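Local coordinates for coenzyme F420-dependent N(5),N(10)-methenyltetrahydromethanopterin reductase-related protein (Desulfurobacterium thermolithotrophum DSM 11699, PDB 6HUY), which binds an iron-guanylyl pyridinol cofactor and 5,10-methenyltetrahydrofolate, and is related by family to the H2-forming methylene-tetrahydromethanopterin dehydrogenases ([Fe]-hydrogenases), at residues Thr102-Leu107 / Asn130-Glu135; Leu107-Val112 / Glu135-Ile140; Ser120-Asn125 / Val335-Leu340; Thr163-Arg168 / Leu193-Leu198. All coordinates share one frame; numbering follows the deposited sequence.

Interaction 1 (Thr102-Leu107 / Asn130-Glu135); sequences TILPYL and NAIFLE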
loop_
_atom_site.group_PDB
_atom_site.type_symbol
_atom_site.label_atom_id
_atom_site.label_comp_id
_atom_site.label_asym_id
_atom_site.label_seq_id
_atom_site.Cartn_x
_atom_site.Cartn_y
_atom_site.Cartn_z
ATOM N N THR A 102 -18.726 29.009 3.909
ATOM C CA THR A 102 -19.617 30.140 3.676
ATOM C C THR A 102 -21.079 29.708 3.725
ATOM O O THR A 102 -21.930 30.437 4.249
ATOM C CB THR A 102 -19.277 30.776 2.328
ATOM O OG1 THR A 102 -17.911 31.197 2.325
ATOM C CG2 THR A 102 -20.156 31.995 2.052
ATOM N N ILE A 103 -21.387 28.527 3.182
ATOM C CA ILE A 103 -22.767 28.073 3.064
ATOM C C ILE A 103 -23.237 27.311 4.297
ATOM O O ILE A 103 -24.449 27.107 4.464
ATOM C CB ILE A 103 -22.948 27.186 1.817
ATOM C CG1 ILE A 103 -22.152 25.880 1.936
ATOM C CG2 ILE A 103 -22.522 27.933 0.570
ATOM C CD1 ILE A 103 -22.572 24.801 0.930
ATOM N N LEU A 104 -22.319 26.886 5.165
ATOM C CA LEU A 104 -22.685 26.061 6.317
ATOM C C LEU A 104 -23.805 26.659 7.154
ATOM O O LEU A 104 -24.762 25.935 7.473
ATOM C CB LEU A 104 -21.437 25.825 7.178
ATOM C CG LEU A 104 -21.569 24.766 8.262
ATOM C CD1 LEU A 104 -21.832 23.382 7.641
ATOM C CD2 LEU A 104 -20.324 24.766 9.111
ATOM N N PRO A 105 -23.770 27.939 7.535
ATOM C CA PRO A 105 -24.860 28.474 8.361
ATOM C C PRO A 105 -26.175 28.678 7.615
ATOM O O PRO A 105 -27.206 28.843 8.278
ATOM C CB PRO A 105 -24.290 29.802 8.871
ATOM C CG PRO A 105 -23.251 30.180 7.894
ATOM C CD PRO A 105 -22.702 28.933 7.314
ATOM N N TYR A 106 -26.183 28.633 6.274
ATOM C CA TYR A 106 -27.378 28.895 5.473
ATOM C C TYR A 106 -28.076 27.634 4.975
ATOM O O TYR A 106 -29.196 27.729 4.472
ATOM C CB TYR A 106 -27.024 29.755 4.253
ATOM C CG TYR A 106 -26.465 31.123 4.581
ATOM C CD1 TYR A 106 -27.306 32.217 4.806
ATOM C CD2 TYR A 106 -25.092 31.322 4.663
ATOM C CE1 TYR A 106 -26.782 33.464 5.105
ATOM C CE2 TYR A 106 -24.566 32.551 4.963
ATOM C CZ TYR A 106 -25.403 33.619 5.182
ATOM O OH TYR A 106 -24.837 34.835 5.477
ATOM N N LEU A 107 -27.436 26.472 5.045
ATOM C CA LEU A 107 -28.075 25.245 4.586
ATOM C C LEU A 107 -29.293 24.914 5.448
ATOM O O LEU A 107 -29.364 25.268 6.626
ATOM C CB LEU A 107 -27.070 24.088 4.608
ATOM C CG LEU A 107 -25.998 24.133 3.519
ATOM C CD1 LEU A 107 -24.871 23.183 3.854
ATOM C CD2 LEU A 107 -26.601 23.800 2.155
ATOM N N ASN A 130 -14.665 23.215 13.946
ATOM C CA ASN A 130 -14.873 24.430 14.721
ATOM C C ASN A 130 -16.103 25.191 14.239
ATOM O O ASN A 130 -16.897 25.676 15.055
ATOM C CB ASN A 130 -13.636 25.318 14.627
ATOM C CG ASN A 130 -12.480 24.781 15.403
ATOM O OD1 ASN A 130 -12.568 23.748 16.065
ATOM N ND2 ASN A 130 -11.369 25.482 15.326
ATOM N N ALA A 131 -16.272 25.313 12.918
ATOM C CA ALA A 131 -17.439 26.010 12.384
ATOM C C ALA A 131 -18.730 25.291 12.757
ATOM O O ALA A 131 -19.731 25.935 13.106
ATOM C CB ALA A 131 -17.317 26.150 10.867
ATOM N N ILE A 132 -18.731 23.956 12.680
ATOM C CA ILE A 132 -19.912 23.180 13.054
ATOM C C ILE A 132 -20.324 23.497 14.488
ATOM O O ILE A 132 -21.515 23.637 14.795
ATOM C CB ILE A 132 -19.644 21.676 12.852
ATOM C CG1 ILE A 132 -19.620 21.348 11.359
ATOM C CG2 ILE A 132 -20.700 20.816 13.547
ATOM C CD1 ILE A 132 -18.886 20.052 11.036
ATOM N N PHE A 133 -19.353 23.599 15.393
ATOM C CA PHE A 133 -19.684 23.851 16.789
ATOM C C PHE A 133 -20.164 25.288 17.002
ATOM O O PHE A 133 -21.204 25.521 17.630
ATOM C CB PHE A 133 -18.479 23.557 17.680
ATOM C CG PHE A 133 -18.722 23.878 19.110
ATOM C CD1 PHE A 133 -19.305 22.944 19.952
ATOM C CD2 PHE A 133 -18.409 25.132 19.612
ATOM C CE1 PHE A 133 -19.560 23.255 21.277
ATOM C CE2 PHE A 133 -18.656 25.443 20.932
ATOM C CZ PHE A 133 -19.231 24.505 21.764
ATOM N N LEU A 134 -19.406 26.268 16.497
ATOM C CA LEU A 134 -19.731 27.671 16.749
ATOM C C LEU A 134 -21.042 28.077 16.087
ATOM O O LEU A 134 -21.772 28.921 16.619
ATOM C CB LEU A 134 -18.589 28.560 16.265
ATOM C CG LEU A 134 -17.286 28.411 17.055
ATOM C CD1 LEU A 134 -16.142 29.060 16.319
ATOM C CD2 LEU A 134 -17.421 29.004 18.439
ATOM N N GLU A 135 -21.344 27.523 14.917
ATOM C CA GLU A 135 -22.586 27.822 14.217
ATOM C C GLU A 135 -23.728 26.893 14.606
ATOM O O GLU A 135 -24.851 27.084 14.136
ATOM C CB GLU A 135 -22.364 27.747 12.705
ATOM C CG GLU A 135 -21.659 28.956 12.114
ATOM C CD GLU A 135 -20.919 28.635 10.831
ATOM O OE1 GLU A 135 -19.846 29.220 10.586
ATOM O OE2 GLU A 135 -21.429 27.807 10.050
#
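With chi1 at -168°, L104 sends CG away from its backbone N and out to A131, I132 and E135. E135 carries its CG opposite the carbonyl carbon (chi1 -77°), and an extended chain beyond CG brings OE2 against L104 and P105. The branch of L104 that does the touching is CD2: it lies 3.7 Å from A131 CB and, less closely, 4.2 Å from I132 CG1. The same methyl stands 3.4 Å from E135 OE2, the oxygen that also comes within 3.2 Å of P105 CD. The glutamate side chain crosses both L104 and P105 obliquely. Although OE2 approaches P105 N, the proline nitrogen has no hydrogen to give, and no hydrogen bond joins the two segments; the contact is made by apolar packing and by a carboxylate oxygen set against aliphatic carbons. Only 188 Å² is buried, consistent with a small join near the surface of the HMD N-terminal domain. L104 is its buried element, touching I113 of strand 112-115 and I140 in the loop before strand 141-144, while I103 and L107 face A79 of helix 75-79; the contact thus sets the residues following helix 95-103 against the C-terminal part of helix 129-134 and E135.

Interaction 2 (Leu107-Val112 / Glu135-Ile140); sequences LVENAV and EGREDI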
loop_
_atom_site.group_PDB
_atom_site.type_symbol
_atom_site.label_atom_id
_atom_site.label_comp_id
_atom_site.label_asym_id
_atom_site.label_seq_id
_atom_site.Cartn_x
_atom_site.Cartn_y
_atom_site.Cartn_z
ATOM N N LEU A 107 -27.436 26.472 5.045
ATOM C CA LEU A 107 -28.075 25.245 4.586
ATOM C C LEU A 107 -29.293 24.914 5.448
ATOM O O LEU A 107 -29.364 25.268 6.626
ATOM C CB LEU A 107 -27.070 24.088 4.608
ATOM C CG LEU A 107 -25.998 24.133 3.519
ATOM C CD1 LEU A 107 -24.871 23.183 3.854
ATOM C CD2 LEU A 107 -26.601 23.800 2.155
ATOM N N VAL A 108 -30.259 24.225 4.833
ATOM C CA VAL A 108 -31.473 23.810 5.527
ATOM C C VAL A 108 -31.139 22.811 6.630
ATOM O O VAL A 108 -30.092 22.154 6.622
ATOM C CB VAL A 108 -32.475 23.222 4.520
ATOM C CG1 VAL A 108 -33.436 22.230 5.165
ATOM C CG2 VAL A 108 -33.255 24.336 3.869
ATOM N N GLU A 109 -32.036 22.715 7.610
ATOM C CA GLU A 109 -31.853 21.758 8.691
ATOM C C GLU A 109 -31.723 20.351 8.124
ATOM O O GLU A 109 -32.504 19.941 7.263
ATOM C CB GLU A 109 -33.028 21.837 9.668
ATOM C CG GLU A 109 -32.798 21.133 11.008
ATOM C CD GLU A 109 -31.816 21.870 11.910
ATOM O OE1 GLU A 109 -31.431 23.011 11.569
ATOM O OE2 GLU A 109 -31.440 21.317 12.971
ATOM N N ASN A 110 -30.743 19.604 8.627
ATOM C CA ASN A 110 -30.490 18.220 8.241
ATOM C C ASN A 110 -29.991 18.083 6.810
ATOM O O ASN A 110 -30.047 16.990 6.237
ATOM C CB ASN A 110 -31.737 17.358 8.447
ATOM C CG ASN A 110 -32.246 17.413 9.878
ATOM O OD1 ASN A 110 -31.458 17.441 10.832
ATOM N ND2 ASN A 110 -33.564 17.425 10.037
ATOM N N ALA A 111 -29.474 19.165 6.231
ATOM C CA ALA A 111 -28.888 19.102 4.901
ATOM C C ALA A 111 -27.598 18.288 4.934
ATOM O O ALA A 111 -26.966 18.118 5.979
ATOM C CB ALA A 111 -28.606 20.514 4.382
ATOM N N VAL A 112 -27.195 17.801 3.764
ATOM C CA VAL A 112 -25.982 17.006 3.626
ATOM C C VAL A 112 -25.077 17.682 2.601
ATOM O O VAL A 112 -25.508 17.987 1.479
ATOM C CB VAL A 112 -26.299 15.550 3.224
ATOM C CG1 VAL A 112 -26.992 15.484 1.862
ATOM C CG2 VAL A 112 -25.024 14.688 3.253
ATOM N N GLU A 135 -21.344 27.523 14.917
ATOM C CA GLU A 135 -22.586 27.822 14.217
ATOM C C GLU A 135 -23.728 26.893 14.606
ATOM O O GLU A 135 -24.851 27.084 14.136
ATOM C CB GLU A 135 -22.364 27.747 12.705
ATOM C CG GLU A 135 -21.659 28.956 12.114
ATOM C CD GLU A 135 -20.919 28.635 10.831
ATOM O OE1 GLU A 135 -19.846 29.220 10.586
ATOM O OE2 GLU A 135 -21.429 27.807 10.050
ATOM N N GLY A 136 -23.475 25.891 15.441
ATOM C CA GLY A 136 -24.529 24.984 15.872
ATOM C C GLY A 136 -25.130 24.142 14.767
ATOM O O GLY A 136 -26.333 23.852 14.798
ATOM N N ARG A 137 -24.311 23.706 13.810
ATOM C CA ARG A 137 -24.803 22.916 12.689
ATOM C C ARG A 137 -24.405 21.451 12.805
ATOM O O ARG A 137 -23.985 20.843 11.814
ATOM C CB ARG A 137 -24.292 23.497 11.368
ATOM C CG ARG A 137 -24.728 24.951 11.072
ATOM C CD ARG A 137 -26.217 25.204 11.296
ATOM N NE ARG A 137 -27.110 24.250 10.626
ATOM C CZ ARG A 137 -27.622 24.398 9.402
ATOM N NH1 ARG A 137 -27.339 25.466 8.669
ATOM N NH2 ARG A 137 -28.437 23.472 8.909
ATOM N N GLU A 138 -24.563 20.867 13.998
ATOM C CA GLU A 138 -24.322 19.441 14.195
ATOM C C GLU A 138 -25.311 18.570 13.436
ATOM O O GLU A 138 -25.105 17.355 13.348
ATOM C CB GLU A 138 -24.376 19.088 15.685
ATOM C CG GLU A 138 -23.213 19.630 16.497
ATOM C CD GLU A 138 -23.410 21.053 16.994
ATOM O OE1 GLU A 138 -24.467 21.667 16.708
ATOM O OE2 GLU A 138 -22.483 21.559 17.673
ATOM N N ASP A 139 -26.376 19.156 12.897
ATOM C CA ASP A 139 -27.339 18.431 12.080
ATOM C C ASP A 139 -26.843 18.198 10.663
ATOM O O ASP A 139 -27.393 17.342 9.961
ATOM C CB ASP A 139 -28.660 19.208 12.034
ATOM C CG ASP A 139 -28.513 20.572 11.379
ATOM O OD1 ASP A 139 -27.749 21.419 11.900
ATOM O OD2 ASP A 139 -29.158 20.794 10.335
ATOM N N ILE A 140 -25.856 18.969 10.209
ATOM C CA ILE A 140 -25.408 18.873 8.830
ATOM C C ILE A 140 -24.657 17.564 8.633
ATOM O O ILE A 140 -23.785 17.200 9.432
ATOM C CB ILE A 140 -24.527 20.077 8.461
ATOM C CG1 ILE A 140 -25.331 21.393 8.476
ATOM C CG2 ILE A 140 -23.862 19.859 7.090
ATOM C CD1 ILE A 140 -26.313 21.520 7.352
HETATM O O HOH W 1 -29.276 15.670 10.322
#
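R137 reaches across to L107, while D139 takes the backbone N of N110. Segment 135-140 leaves helix 129-134 through G136, whose positive phi (65°) accompanies two bonds back into the last helical turn, a Schellman motif. Next, R137 bends at chi2 and chi3, turning its guanidinium end-on to L107 O: NH1 donates over 2.9 Å and NH2 over 3.0 Å, both from the same face of the carbonyl plane. NH2 adds a weak bond to V108 O. The guanidinium is also held side-on by D139, R137 NE to D139 OD1, and R137 NH2 to D139 OD2 at 3.1 Å, both on syn lone pairs, a salt bridge that fixes its rotation. These loops lead into strands 112-115 and 141-144, neighbours in the parallel six-stranded sheet of the Rossmann-like domain. A type I turn spans R137 to I140, and a type II turn V108 to A111. At D139, OD2 offers its anti lone pair to N110 N, at 2.6 Å and 175°. The carboxylate of E109 stacks on that of D139, planes 5° apart, with E109 OE1 3.4 Å from D139 OD2; the nearby R137 probably eases this like-charge pairing. A water bridges N110 OD1 and D139 O, and Q176 also bonds to D139 O. Last comes I140, with CG1 on one face of the guanidinium and CD1 3.8 Å from L107 CB and 3.9 Å from A111 CB, while its CA-H points to A111 O.

Interaction 3 (Ser120-Asn125 / Val335-Leu340); sequences SILVLN and VLKGIL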
loop_
_atom_site.group_PDB
_atom_site.type_symbol
_atom_site.label_atom_id
_atom_site.label_comp_id
_atom_site.label_asym_id
_atom_site.label_seq_id
_atom_site.Cartn_x
_atom_site.Cartn_y
_atom_site.Cartn_z
ATOM N N SER A 120 -11.458 15.027 -0.181
ATOM C CA SER A 120 -11.899 13.949 0.692
ATOM C C SER A 120 -12.914 14.482 1.694
ATOM O O SER A 120 -12.697 15.537 2.305
ATOM C CB SER A 120 -10.717 13.336 1.432
ATOM O OG SER A 120 -11.180 12.708 2.615
ATOM N N ILE A 121 -14.019 13.748 1.876
ATOM C CA ILE A 121 -15.055 14.236 2.771
ATOM C C ILE A 121 -14.562 14.267 4.210
ATOM O O ILE A 121 -14.995 15.114 5.002
ATOM C CB ILE A 121 -16.322 13.378 2.658
ATOM C CG1 ILE A 121 -17.472 14.006 3.451
ATOM C CG2 ILE A 121 -16.072 11.964 3.164
ATOM C CD1 ILE A 121 -17.874 15.384 2.978
ATOM N N LEU A 122 -13.665 13.352 4.584
ATOM C CA LEU A 122 -13.124 13.360 5.944
ATOM C C LEU A 122 -12.237 14.574 6.173
ATOM O O LEU A 122 -12.228 15.148 7.268
ATOM C CB LEU A 122 -12.355 12.070 6.219
ATOM C CG LEU A 122 -13.172 10.787 6.382
ATOM C CD1 LEU A 122 -12.251 9.603 6.644
ATOM C CD2 LEU A 122 -14.174 10.921 7.508
ATOM N N VAL A 123 -11.480 14.974 5.152
ATOM C CA VAL A 123 -10.660 16.175 5.258
ATOM C C VAL A 123 -11.531 17.410 5.418
ATOM O O VAL A 123 -11.220 18.298 6.217
ATOM C CB VAL A 123 -9.743 16.291 4.035
ATOM C CG1 VAL A 123 -9.039 17.653 4.004
ATOM C CG2 VAL A 123 -8.744 15.153 4.041
ATOM N N LEU A 124 -12.621 17.499 4.653
ATOM C CA LEU A 124 -13.526 18.637 4.786
ATOM C C LEU A 124 -14.216 18.641 6.147
ATOM O O LEU A 124 -14.310 19.683 6.803
ATOM C CB LEU A 124 -14.567 18.615 3.675
ATOM C CG LEU A 124 -15.614 19.738 3.762
ATOM C CD1 LEU A 124 -14.965 21.084 3.556
ATOM C CD2 LEU A 124 -16.731 19.534 2.745
ATOM N N ASN A 125 -14.713 17.481 6.580
ATOM C CA ASN A 125 -15.357 17.390 7.890
ATOM C C ASN A 125 -14.406 17.819 9.005
ATOM O O ASN A 125 -14.799 18.557 9.914
ATOM C CB ASN A 125 -15.861 15.965 8.129
ATOM C CG ASN A 125 -16.507 15.797 9.476
ATOM O OD1 ASN A 125 -15.924 15.215 10.387
ATOM N ND2 ASN A 125 -17.720 16.304 9.615
ATOM N N VAL A 335 -7.817 14.385 16.302
ATOM C CA VAL A 335 -6.436 14.570 15.857
ATOM C C VAL A 335 -6.127 13.661 14.672
ATOM O O VAL A 335 -5.390 14.051 13.756
ATOM C CB VAL A 335 -5.441 14.344 17.009
ATOM C CG1 VAL A 335 -3.991 14.355 16.478
ATOM C CG2 VAL A 335 -5.629 15.408 18.090
ATOM N N LEU A 336 -6.663 12.435 14.663
ATOM C CA LEU A 336 -6.403 11.531 13.537
ATOM C C LEU A 336 -7.001 12.067 12.241
ATOM O O LEU A 336 -6.340 12.059 11.195
ATOM C CB LEU A 336 -6.949 10.130 13.832
ATOM C CG LEU A 336 -6.027 9.173 14.575
ATOM C CD1 LEU A 336 -4.808 8.836 13.736
ATOM C CD2 LEU A 336 -5.623 9.770 15.900
ATOM N N LYS A 337 -8.243 12.554 12.293
ATOM C CA LYS A 337 -8.839 13.185 11.123
ATOM C C LYS A 337 -8.040 14.424 10.729
ATOM O O LYS A 337 -7.907 14.743 9.536
ATOM C CB LYS A 337 -10.295 13.555 11.412
ATOM C CG LYS A 337 -11.209 12.384 11.825
ATOM C CD LYS A 337 -12.640 12.549 11.299
ATOM C CE LYS A 337 -13.393 13.648 12.041
ATOM N NZ LYS A 337 -14.874 13.426 12.107
ATOM N N GLY A 338 -7.515 15.150 11.727
ATOM C CA GLY A 338 -6.645 16.277 11.442
ATOM C C GLY A 338 -5.399 15.873 10.686
ATOM O O GLY A 338 -4.906 16.626 9.837
ATOM N N ILE A 339 -4.885 14.669 10.959
ATOM C CA ILE A 339 -3.724 14.176 10.230
ATOM C C ILE A 339 -4.085 13.898 8.775
ATOM O O ILE A 339 -3.334 14.252 7.859
ATOM C CB ILE A 339 -3.156 12.936 10.946
ATOM C CG1 ILE A 339 -2.315 13.378 12.134
ATOM C CG2 ILE A 339 -2.324 12.084 10.031
ATOM C CD1 ILE A 339 -2.277 12.380 13.231
ATOM N N LEU A 340 -5.250 13.294 8.532
ATOM C CA LEU A 340 -5.700 13.111 7.153
ATOM C C LEU A 340 -5.811 14.443 6.439
ATOM O O LEU A 340 -5.490 14.548 5.252
ATOM C CB LEU A 340 -7.043 12.387 7.107
ATOM C CG LEU A 340 -7.069 10.993 7.741
ATOM C CD1 LEU A 340 -8.434 10.377 7.531
ATOM C CD2 LEU A 340 -5.973 10.089 7.198
#
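N125 OD1 accepts from K337 NZ at 2.7 Å, the one hydrogen bond between segments 120-125 and 335-340. The lysine nitrogen comes in nearly along the C=O axis, at a C=O...N angle of 167°. To get there K337 bends at chi2 and chi3, and N125 extends with CG anti to its backbone N (chi1 179°), the two chains crossing at a slant. The remaining contacts involve aliphatic side chains. L122 and L340 lie side by side and point the same way, their CD1 methyls 4.0 Å apart. V123 CG2 packs on the backbone of L340, 3.5 Å from its O. S120 is the N-cap just before helix 121-127, and its OG accepts weakly from L122 N and V123 N. The axes of 121-125 and 335-340 approach to 8.4 Å, with a signed crossing angle of -119°. The contact joins helix 121-127 of the HMD N-terminal domain to helix 333-348 near the C terminus, and Y315 and S317 of the other subunit pack against K337 and L340. All five touching residues are buried. The buried ammonium group thus meets a neutral amide oxygen, its charge probably balanced by polarisation of the amide rather than by a counter-ion within these two segments.

Interaction 4 (Thr163-Arg168 / Leu193-Leu198); sequences TNELLR and LLPAEL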
loop_
_atom_site.group_PDB
_atom_site.type_symbol
_atom_site.label_atom_id
_atom_site.label_comp_id
_atom_site.label_asym_id
_atom_site.label_seq_id
_atom_site.Cartn_x
_atom_site.Cartn_y
_atom_site.Cartn_z
ATOM N N THR A 163 -20.038 6.512 3.632
ATOM C CA THR A 163 -20.787 6.091 4.814
ATOM C C THR A 163 -19.905 6.200 6.061
ATOM O O THR A 163 -18.749 6.620 6.005
ATOM C CB THR A 163 -21.299 4.658 4.667
ATOM O OG1 THR A 163 -20.205 3.744 4.814
ATOM C CG2 THR A 163 -21.970 4.453 3.316
ATOM N N ASN A 164 -20.472 5.800 7.195
ATOM C CA ASN A 164 -19.787 5.846 8.483
ATOM C C ASN A 164 -18.942 4.613 8.766
ATOM O O ASN A 164 -18.324 4.543 9.836
ATOM C CB ASN A 164 -20.809 6.021 9.618
ATOM C CG ASN A 164 -21.574 7.332 9.518
ATOM O OD1 ASN A 164 -20.978 8.401 9.384
ATOM N ND2 ASN A 164 -22.894 7.257 9.588
ATOM N N GLU A 165 -18.915 3.644 7.854
ATOM C CA GLU A 165 -18.164 2.417 8.084
ATOM C C GLU A 165 -16.687 2.729 8.311
ATOM O O GLU A 165 -16.085 3.537 7.596
ATOM C CB GLU A 165 -18.345 1.464 6.904
ATOM C CG GLU A 165 -17.881 0.035 7.176
ATOM C CD GLU A 165 -18.411 -0.968 6.162
ATOM O OE1 GLU A 165 -18.759 -0.558 5.035
ATOM O OE2 GLU A 165 -18.474 -2.171 6.485
ATOM N N LEU A 166 -16.107 2.085 9.318
ATOM C CA LEU A 166 -14.729 2.247 9.754
ATOM C C LEU A 166 -14.545 3.512 10.590
ATOM O O LEU A 166 -13.470 3.696 11.158
ATOM C CB LEU A 166 -13.717 2.264 8.591
ATOM C CG LEU A 166 -13.815 1.075 7.633
ATOM C CD1 LEU A 166 -12.716 1.160 6.635
ATOM C CD2 LEU A 166 -13.760 -0.255 8.352
ATOM N N LEU A 167 -15.561 4.366 10.725
ATOM C CA LEU A 167 -15.457 5.561 11.545
ATOM C C LEU A 167 -15.863 5.298 12.994
ATOM O O LEU A 167 -16.694 4.441 13.293
ATOM C CB LEU A 167 -16.310 6.700 10.983
ATOM C CG LEU A 167 -15.932 7.222 9.592
ATOM C CD1 LEU A 167 -16.732 8.474 9.313
ATOM C CD2 LEU A 167 -14.423 7.496 9.470
ATOM N N ARG A 168 -15.263 6.070 13.896
ATOM C CA ARG A 168 -15.552 5.988 15.323
ATOM C C ARG A 168 -16.711 6.880 15.731
ATOM O O ARG A 168 -17.337 6.637 16.767
ATOM C CB ARG A 168 -14.323 6.457 16.103
ATOM C CG ARG A 168 -13.637 5.477 16.942
ATOM C CD ARG A 168 -12.197 5.922 17.086
ATOM N NE ARG A 168 -11.423 5.425 15.963
ATOM C CZ ARG A 168 -10.491 4.487 16.030
ATOM N NH1 ARG A 168 -9.861 4.117 14.914
ATOM N NH2 ARG A 168 -10.179 3.936 17.199
ATOM N N LEU A 193 -21.968 2.272 -1.828
ATOM C CA LEU A 193 -21.793 2.826 -0.488
ATOM C C LEU A 193 -20.491 2.291 0.089
ATOM O O LEU A 193 -20.366 1.090 0.345
ATOM C CB LEU A 193 -22.979 2.482 0.407
ATOM C CG LEU A 193 -24.198 3.406 0.280
ATOM C CD1 LEU A 193 -24.646 3.557 -1.156
ATOM C CD2 LEU A 193 -25.320 2.883 1.116
ATOM N N LEU A 194 -19.513 3.178 0.255
ATOM C CA LEU A 194 -18.192 2.811 0.723
ATOM C C LEU A 194 -17.856 3.536 2.018
ATOM O O LEU A 194 -18.355 4.638 2.261
ATOM C CB LEU A 194 -17.114 3.146 -0.319
ATOM C CG LEU A 194 -17.285 2.536 -1.697
ATOM C CD1 LEU A 194 -16.205 3.089 -2.596
ATOM C CD2 LEU A 194 -17.201 1.036 -1.630
ATOM N N PRO A 195 -16.973 2.970 2.841
ATOM C CA PRO A 195 -16.447 3.727 3.980
ATOM C C PRO A 195 -15.906 5.065 3.502
ATOM O O PRO A 195 -15.235 5.150 2.472
ATOM C CB PRO A 195 -15.331 2.827 4.518
ATOM C CG PRO A 195 -15.669 1.453 4.025
ATOM C CD PRO A 195 -16.350 1.637 2.724
ATOM N N ALA A 196 -16.197 6.119 4.259
ATOM C CA ALA A 196 -15.845 7.464 3.815
ATOM C C ALA A 196 -14.386 7.563 3.379
ATOM O O ALA A 196 -14.081 8.179 2.356
ATOM C CB ALA A 196 -16.148 8.467 4.931
ATOM N N GLU A 197 -13.464 6.961 4.137
ATOM C CA GLU A 197 -12.049 7.105 3.815
ATOM C C GLU A 197 -11.672 6.397 2.519
ATOM O O GLU A 197 -10.653 6.738 1.913
ATOM C CB GLU A 197 -11.206 6.579 4.968
ATOM C CG GLU A 197 -9.752 7.022 4.921
ATOM C CD GLU A 197 -8.877 6.297 5.944
ATOM O OE1 GLU A 197 -9.303 5.244 6.461
ATOM O OE2 GLU A 197 -7.768 6.788 6.226
ATOM N N LEU A 198 -12.474 5.445 2.060
ATOM C CA LEU A 198 -12.131 4.700 0.857
ATOM C C LEU A 198 -12.697 5.312 -0.424
ATOM O O LEU A 198 -12.383 4.822 -1.514
ATOM C CB LEU A 198 -12.600 3.240 0.992
ATOM C CG LEU A 198 -12.002 2.455 2.178
ATOM C CD1 LEU A 198 -12.358 0.984 2.094
ATOM C CD2 LEU A 198 -10.491 2.611 2.270
HETATM O O HOH W 2 -20.025 1.264 3.720
HETATM O O HOH W 3 -14.095 5.519 6.628
#
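The contact closes the end of the two-stranded parallel sheet formed by strands 158-163 and 190-195, where the chain goes on toward helix 196-203. T163 pairs with P195 in a parallel bridge: T163 N donates to L194 O (2.9 Å, 146°), and A196 N returns a weak bond to T163 O. A chi1 of 74° places T163 OG1 between the backbone N and the carbonyl carbon and leaves CG2 beside the backbone N, 3.7 Å from L193 CB; the two side chains cross at about a right angle. Beyond T163 a type II turn from N164 to L167 folds over the proline. E165 lies side by side with the P195 ring, and its backbone O comes 3.2 Å from P195 CB. L166 sits obliquely on the same CB through CD1, at 3.8 Å. One water sits at T163 OG1 and donates to E165 OE1 at 2.6 Å; a second donates to E165 O and accepts from E197 N (2.9 Å). T316 and S317 of the other subunit bond to the E197 carboxylate. In this parallel bridge T163 bonds to the residues flanking P195, through L194 O and A196 N, so the proline needs no N-H here, while a water serves the amide of E197, linking the 164-167 turn to the chain entering helix 196-203.

In the fold
Interactions 1 and 2 form one continuous unit, their centres about 8 Å apart: they share L107 and E135, and I132 O probably accepts from R137 N at 3.0 Å. Interactions 3 and 4, centres about 12 Å apart, meet through L122 CD1 and E197 CB (3.6 Å) and through I121 CG2 and A196 CB (3.9 Å). The two groups are bridged by the chain itself, since helices 121-127 and 129-134 are consecutive and I132 CD1 lies 4.2 Å from N125 ND2. The iron-guanylyl pyridinol cofactor lies about 12 Å from the side chain of L107 and likewise of L194, while methenyltetrahydrofolate is about 11 Å from L194.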